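Local coordinates for protein putative TRAP PERIPLASMIC SOLUTE BINDING PROTEIN (Haemophilus influenzae, PDB 4PBQ) that probably captures sugar acids such as L-gulonate, which it holds in its pocket, for delivery to a TRAP-type membrane transporter, at residues Leu119-Pro122 / Ile123-Lys126; Val175-Ala178 / Lys179-Ile183; Ile246-Glu249 / Asp250-Ile253. All blocks are in the same frame, centred on the assembly; numbering follows the deposited sequence. Where two conformers were deposited one is given.

All three contacts are local, each a turn at one end of a helix, and they follow one another along the chain without touching. Contacts 1 and 3 both sit at helix starts, with centres about 22 Å apart; contact 2 closes the helix 172-180. Contacts 2 and 3 lie on opposite sides of the chain's centre, about 45 Å between centres, and the centres of contacts 1 and 2 are about 29 Å apart. None of them lines the L-gulonate pocket directly. The side chain of Val175 in contact 2 comes within about 10 Å of the ligand and that of Leu119 in contact 1 within about 11 Å. Asn171, just before helix 172-180, and Phe174, in its first turn, both belong to the pocket.

Contact 1: residues Leu119-Pro122 / Ile123-Lys126; sequences LESP and IANK
Lys126 N and a water both donate to the carbonyl oxygen of Pro122. Lys126 N reaches O of Pro122 at 2.8 Å, and the water gives the same oxygen a hydrogen at 2.9 Å. In the conformer given, the water also accepts from ND2 of Asn125 at 3.2 Å, a link that is uncertain because this side chain has a second conformer. One residue earlier, Asn125 N donates to O of Ser121 at 3.2 Å. Ser121 holds the N-cap position, but its hydroxyl is turned back: OG bonds to the carbonyl of Val118, in the last turn of helix 112-119. With chi1 at 76°, OG lies between the backbone N and carbonyl carbon, where it also meets the CG2 branch of Ile123 at 3.2 Å. The methyl of Ala124 points into the bend, its CB 3.5 Å from the carbonyl oxygen of Leu119, and Trp103 lies against both residues. Helix 316-326 packs beside Ser121 and Ile123. The short link between two helices is thus held from both sides: the carbonyl of Ser121 takes a backbone bond of the new helix, 122-129, while its hydroxyl is spent on the old one, so a single residue ties the end of one helix to the start of the next.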
loop_
_atom_site.group_PDB
_atom_site.type_symbol
_atom_site.label_atom_id
_atom_site.label_comp_id
_atom_site.label_asym_id
_atom_site.label_seq_id
_atom_site.Cartn_x
_atom_site.Cartn_y
_atom_site.Cartn_z
ATOM N N LEU A 119 0.629 -12.311 -4.978
ATOM C CA LEU A 119 1.737 -11.373 -5.244
ATOM C C LEU A 119 3.071 -12.095 -5.413
ATOM O O LEU A 119 4.075 -11.507 -5.860
ATOM C CB LEU A 119 1.845 -10.339 -4.126
ATOM C CG LEU A 119 0.664 -9.367 -4.123
ATOM C CD1 LEU A 119 0.608 -8.544 -2.866
ATOM C CD2 LEU A 119 0.672 -8.451 -5.341
ATOM N N GLU A 120 3.078 -13.368 -5.050
ATOM C CA GLU A 120 4.236 -14.222 -5.298
ATOM C C GLU A 120 4.093 -15.056 -6.589
ATOM O O GLU A 120 4.952 -15.887 -6.893
ATOM C CB GLU A 120 4.540 -15.068 -4.038
ATOM C CG GLU A 120 5.101 -14.170 -2.928
ATOM C CD GLU A 120 5.313 -14.828 -1.573
ATOM O OE1 GLU A 120 4.896 -15.984 -1.378
ATOM O OE2 GLU A 120 5.889 -14.145 -0.691
ATOM N N SER A 121 3.043 -14.805 -7.372
ATOM C CA SER A 121 2.769 -15.638 -8.551
ATOM C C SER A 121 3.387 -15.046 -9.816
ATOM O O SER A 121 3.841 -13.917 -9.820
ATOM C CB SER A 121 1.260 -15.804 -8.747
ATOM O OG SER A 121 0.684 -14.638 -9.298
ATOM N N PRO A 122 3.417 -15.821 -10.904
ATOM C CA PRO A 122 4.032 -15.319 -12.133
ATOM C C PRO A 122 3.392 -14.053 -12.679
ATOM O O PRO A 122 4.116 -13.169 -13.155
ATOM C CB PRO A 122 3.836 -16.489 -13.117
ATOM C CG PRO A 122 3.857 -17.694 -12.258
ATOM C CD PRO A 122 3.180 -17.276 -10.966
ATOM N N ILE A 123 2.071 -13.938 -12.609
ATOM C CA ILE A 123 1.406 -12.761 -13.160
ATOM C C ILE A 123 1.858 -11.481 -12.416
ATOM O O ILE A 123 2.081 -10.451 -13.035
ATOM C CB ILE A 123 -0.148 -12.901 -13.187
ATOM C CG1 ILE A 123 -0.796 -11.649 -13.780
ATOM C CG2 ILE A 123 -0.704 -13.145 -11.793
ATOM C CD1 ILE A 123 -0.326 -11.301 -15.188
ATOM N N ALA A 124 2.033 -11.560 -11.100
ATOM C CA ALA A 124 2.523 -10.413 -10.323
ATOM C C ALA A 124 3.965 -10.068 -10.714
ATOM O O ALA A 124 4.350 -8.910 -10.778
ATOM C CB ALA A 124 2.429 -10.730 -8.838
ATOM N N ASN A 125 4.769 -11.095 -10.965
ATOM C CA ASN A 125 6.149 -10.883 -11.415
ATOM C C ASN A 125 6.163 -10.175 -12.768
ATOM O O ASN A 125 6.904 -9.219 -12.995
ATOM C CB ASN A 125 6.897 -12.214 -11.505
ATOM C CG ASN A 125 8.335 -12.049 -11.963
ATOM O OD1 ASN A 125 9.243 -11.877 -11.151
ATOM N ND2 ASN A 125 8.545 -12.100 -13.267
ATOM N N LYS A 126 5.314 -10.649 -13.666
ATOM C CA LYS A 126 5.274 -10.120 -15.021
ATOM C C LYS A 126 4.821 -8.662 -15.044
ATOM O O LYS A 126 5.387 -7.846 -15.762
ATOM C CB LYS A 126 4.374 -10.991 -15.902
ATOM C CG LYS A 126 4.213 -10.484 -17.320
ATOM C CD LYS A 126 3.386 -11.463 -18.155
ATOM C CE LYS A 126 2.960 -10.847 -19.485
ATOM N NZ LYS A 126 1.877 -9.837 -19.293
HETATM O O HOH W 1 6.466 -14.110 -14.657
#

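Contact 2: residues Val175-Ala178 / Lys179-Ile183; sequences VDWA and KAMNI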
loop_
_atom_site.group_PDB
_atom_site.type_symbol
_atom_site.label_atom_id
_atom_site.label_comp_id
_atom_site.label_asym_id
_atom_site.label_seq_id
_atom_site.Cartn_x
_atom_site.Cartn_y
_atom_site.Cartn_z
ATOM N N VAL A 175 -11.061 7.446 -5.516
ATOM C CA VAL A 175 -12.130 8.403 -5.734
ATOM C C VAL A 175 -13.348 7.644 -6.265
ATOM O O VAL A 175 -14.465 7.828 -5.780
ATOM C CB VAL A 175 -11.732 9.543 -6.701
ATOM C CG1 VAL A 175 -12.884 10.513 -6.859
ATOM C CG2 VAL A 175 -10.491 10.294 -6.203
ATOM N N ASP A 176 -13.155 6.833 -7.301
ATOM C CA ASP A 176 -14.265 6.058 -7.878
ATOM C C ASP A 176 -14.882 5.056 -6.895
ATOM O O ASP A 176 -16.112 4.900 -6.830
ATOM C CB ASP A 176 -13.799 5.355 -9.150
ATOM C CG ASP A 176 -13.438 6.323 -10.262
ATOM O OD1 ASP A 176 -13.866 7.511 -10.239
ATOM O OD2 ASP A 176 -12.740 5.869 -11.185
ATOM N N TRP A 177 -14.031 4.380 -6.127
ATOM C CA TRP A 177 -14.498 3.468 -5.091
ATOM C C TRP A 177 -15.427 4.207 -4.122
ATOM O O TRP A 177 -16.536 3.753 -3.813
ATOM C CB TRP A 177 -13.305 2.832 -4.344
ATOM C CG TRP A 177 -13.732 2.212 -3.051
ATOM C CD1 TRP A 177 -14.286 0.979 -2.880
ATOM C CD2 TRP A 177 -13.685 2.816 -1.751
ATOM N NE1 TRP A 177 -14.604 0.774 -1.564
ATOM C CE2 TRP A 177 -14.239 1.889 -0.844
ATOM C CE3 TRP A 177 -13.246 4.058 -1.271
ATOM C CZ2 TRP A 177 -14.368 2.160 0.517
ATOM C CZ3 TRP A 177 -13.365 4.325 0.094
ATOM C CH2 TRP A 177 -13.910 3.374 0.968
ATOM N N ALA A 178 -14.995 5.377 -3.666
ATOM C CA ALA A 178 -15.771 6.121 -2.694
ATOM C C ALA A 178 -17.115 6.527 -3.284
ATOM O O ALA A 178 -18.133 6.390 -2.634
ATOM C CB ALA A 178 -15.018 7.329 -2.198
ATOM N N LYS A 179 -17.114 6.973 -4.525
ATOM C CA LYS A 179 -18.379 7.358 -5.159
ATOM C C LYS A 179 -19.316 6.164 -5.341
ATOM O O LYS A 179 -20.546 6.296 -5.274
ATOM C CB LYS A 179 -18.111 8.067 -6.491
ATOM C CG LYS A 179 -17.358 9.413 -6.293
ATOM C CD LYS A 179 -17.028 10.100 -7.589
ATOM C CE LYS A 179 -18.289 10.721 -8.174
ATOM N NZ LYS A 179 -17.957 11.806 -9.106
ATOM N N ALA A 180 -18.759 4.986 -5.585
ATOM C CA ALA A 180 -19.583 3.781 -5.700
ATOM C C ALA A 180 -20.245 3.410 -4.367
ATOM O O ALA A 180 -21.279 2.726 -4.345
ATOM C CB ALA A 180 -18.746 2.598 -6.230
HETATM N N MSE A 181 -19.630 3.848 -3.267
HETATM C CA MSE A 181 -20.164 3.662 -1.912
HETATM C C MSE A 181 -21.140 4.777 -1.497
HETATM O O MSE A 181 -21.683 4.740 -0.403
HETATM C CB MSE A 181 -19.040 3.589 -0.876
HETATM C CG MSE A 181 -18.008 2.454 -1.071
HETATM SE SE MSE A 181 -18.807 0.671 -1.116
HETATM C CE MSE A 181 -18.422 0.183 -2.958
ATOM N N ASN A 182 -21.377 5.732 -2.395
ATOM C CA ASN A 182 -22.158 6.945 -2.130
ATOM C C ASN A 182 -21.482 7.835 -1.080
ATOM O O ASN A 182 -22.150 8.592 -0.368
ATOM C CB ASN A 182 -23.608 6.603 -1.726
ATOM C CG ASN A 182 -24.573 7.718 -2.053
ATOM O OD1 ASN A 182 -24.262 8.599 -2.853
ATOM N ND2 ASN A 182 -25.757 7.683 -1.443
ATOM N N ILE A 183 -20.156 7.692 -0.973
ATOM C CA ILE A 183 -19.317 8.556 -0.146
ATOM C C ILE A 183 -18.849 9.752 -0.968
ATOM O O ILE A 183 -18.639 9.615 -2.168
ATOM C CB ILE A 183 -18.090 7.772 0.363
ATOM C CG1 ILE A 183 -18.508 6.648 1.321
ATOM C CG2 ILE A 183 -17.087 8.714 1.045
ATOM C CD1 ILE A 183 -17.382 5.654 1.629
#
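Selenium sits beside an indole here: residue 181 is selenomethionine, and its SE lies oblique to the five-membered ring of Trp177, a Met-aromatic contact. The closer touch is made by the preceding carbon. CG of Met181 stands over one face of the indole, 3.8 Å from CE2 of Trp177, and makes a CH-pi contact with the five-membered ring. Bends at chi2 (-57°) and chi3 fold the Met181 chain so that its CE also returns toward the indole, and the two side chains cross at about a right angle. Ile183 adds its CD1, 4.2 Å from CH2 of Trp177, while its CB packs 4.0 Å from CB of Ala178. Beneath these groups the helix ends. Met181 N donates to O of Trp177 at 3.1 Å and, weakly, to O of Ala178. Two further bonds close the end: Ile183 N to O of Ala178 at 2.9 Å, and Asn182 N to O of Lys179 at 3.0 Å. With the positive phi of Asn182 (64°), this pair makes a Schellman motif. Around it, His229 stacks on Trp177, Phe161 touches Met181 and Ile183, and Ala301 of helix 292-312 meets Met181. Helix 172-180 thereby hands the chain to strand 184-187, the second strand of a beta-alpha-beta unit that began with strand 165-168.

Contact 3: residues Ile246-Glu249 / Asp250-Ile253; sequences IPKE and DQII
Asp250 and Gln251 shape the first turn of the long helix 248-281, with Pro247 at its N-cap position, and Glu249 lies next to them in that turn. The carbonyl oxygen of Pro247 is the hub of the backbone: Gln251 N donates to O of Pro247 at 2.9 Å, and Asp250 N adds a weak bond. Ile252 N follows with a regular helical bond to O of Lys248.

Asp250 works from two sides. Its CB lies 3.5 Å from CG2 of Ile246, the two side chains crossing at about a right angle, while its carboxylate meets the proline ring at a slant, OD2 coming 3.6 Å from CG of Pro247. The same oxygen is claimed from beyond the turn, by a salt bridge to Lys58 and a hydrogen bond from Tyr59 at the start of strand 59-64. Tyr59 also touches Ile246 and Pro247, so the helix start rests on that strand. A carboxylate this near a helix's N-terminal end would probably be favoured as the charged form, helped by Lys58. Glu249 contributes through its place beside Asp250: OE1 of Glu249 lies 5.2 Å from OD1 of Asp250, two like charges near each other but not in contact.

Gln251 lies on another flank of the turn. Its chi1 of -74°, which sets CG anti to the carbonyl carbon, brings CG to 3.6 Å from CG2 of Ile246. The extended chain beyond carries the amide onward, and its nitrogen NE2 has its partner in the carbonyl of Trp243, so the amide bridges back to the helix just before.

The remaining end of the Gln251 amide is reached through solvent: one water donates to OE1 of Gln251 at 2.8 Å and accepts from NZ of Lys248, also at 2.8 Å.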
loop_
_atom_site.group_PDB
_atom_site.type_symbol
_atom_site.label_atom_id
_atom_site.label_comp_id
_atom_site.label_asym_id
_atom_site.label_seq_id
_atom_site.Cartn_x
_atom_site.Cartn_y
_atom_site.Cartn_z
ATOM N N ILE A 246 24.835 -1.388 -11.287
ATOM C CA ILE A 246 25.167 -2.474 -10.375
ATOM C C ILE A 246 25.378 -3.735 -11.186
ATOM O O ILE A 246 24.474 -4.204 -11.871
ATOM C CB ILE A 246 24.047 -2.678 -9.354
ATOM C CG1 ILE A 246 23.855 -1.416 -8.511
ATOM C CG2 ILE A 246 24.346 -3.864 -8.449
ATOM C CD1 ILE A 246 22.722 -1.519 -7.527
ATOM N N PRO A 247 26.568 -4.335 -11.080
ATOM C CA PRO A 247 26.788 -5.544 -11.879
ATOM C C PRO A 247 25.928 -6.689 -11.378
ATOM O O PRO A 247 25.520 -6.709 -10.210
ATOM C CB PRO A 247 28.274 -5.863 -11.666
ATOM C CG PRO A 247 28.629 -5.164 -10.379
ATOM C CD PRO A 247 27.766 -3.924 -10.338
ATOM N N LYS A 248 25.685 -7.659 -12.248
ATOM C CA LYS A 248 24.844 -8.789 -11.894
ATOM C C LYS A 248 25.290 -9.497 -10.607
ATOM O O LYS A 248 24.459 -9.911 -9.801
ATOM C CB LYS A 248 24.814 -9.789 -13.028
ATOM C CG LYS A 248 23.925 -10.980 -12.775
ATOM C CD LYS A 248 22.570 -10.763 -13.409
ATOM C CE LYS A 248 21.683 -11.980 -13.288
ATOM N NZ LYS A 248 20.275 -11.598 -13.587
ATOM N N GLU A 249 26.589 -9.647 -10.408
ATOM C CA GLU A 249 27.070 -10.315 -9.191
ATOM C C GLU A 249 26.529 -9.633 -7.944
ATOM O O GLU A 249 26.178 -10.298 -6.954
ATOM C CB GLU A 249 28.594 -10.266 -9.102
ATOM C CG GLU A 249 29.341 -11.158 -10.012
ATOM C CD GLU A 249 30.802 -11.255 -9.606
ATOM O OE1 GLU A 249 31.346 -10.276 -9.009
ATOM O OE2 GLU A 249 31.381 -12.330 -9.871
ATOM N N ASP A 250 26.489 -8.298 -7.978
ATOM C CA ASP A 250 26.015 -7.523 -6.831
ATOM C C ASP A 250 24.474 -7.504 -6.787
ATOM O O ASP A 250 23.882 -7.497 -5.710
ATOM C CB ASP A 250 26.557 -6.088 -6.875
ATOM C CG ASP A 250 28.032 -5.989 -6.542
ATOM O OD1 ASP A 250 28.616 -6.971 -6.033
ATOM O OD2 ASP A 250 28.609 -4.898 -6.772
ATOM N N GLN A 251 23.836 -7.494 -7.964
ATOM C CA GLN A 251 22.381 -7.530 -8.044
ATOM C C GLN A 251 21.819 -8.786 -7.389
ATOM O O GLN A 251 20.756 -8.741 -6.777
ATOM C CB GLN A 251 21.907 -7.458 -9.492
ATOM C CG GLN A 251 22.028 -6.091 -10.138
ATOM C CD GLN A 251 21.460 -6.082 -11.541
ATOM O OE1 GLN A 251 21.108 -7.133 -12.087
ATOM N NE2 GLN A 251 21.403 -4.900 -12.153
ATOM N N ILE A 252 22.523 -9.905 -7.526
ATOM C CA ILE A 252 22.119 -11.153 -6.883
ATOM C C ILE A 252 22.062 -10.989 -5.358
ATOM O O ILE A 252 21.160 -11.527 -4.698
ATOM C CB ILE A 252 23.081 -12.280 -7.276
ATOM C CG1 ILE A 252 22.779 -12.720 -8.706
ATOM C CG2 ILE A 252 22.989 -13.492 -6.308
ATOM C CD1 ILE A 252 23.938 -13.480 -9.363
ATOM N N ILE A 253 23.002 -10.217 -4.807
ATOM C CA ILE A 253 22.991 -9.944 -3.371
ATOM C C ILE A 253 21.802 -9.045 -2.993
ATOM O O ILE A 253 21.153 -9.279 -1.982
ATOM C CB ILE A 253 24.315 -9.326 -2.914
ATOM C CG1 ILE A 253 25.435 -10.358 -3.138
ATOM C CG2 ILE A 253 24.244 -8.955 -1.447
ATOM C CD1 ILE A 253 26.822 -9.832 -2.877
HETATM O O HOH W 2 19.629 -9.474 -11.856
#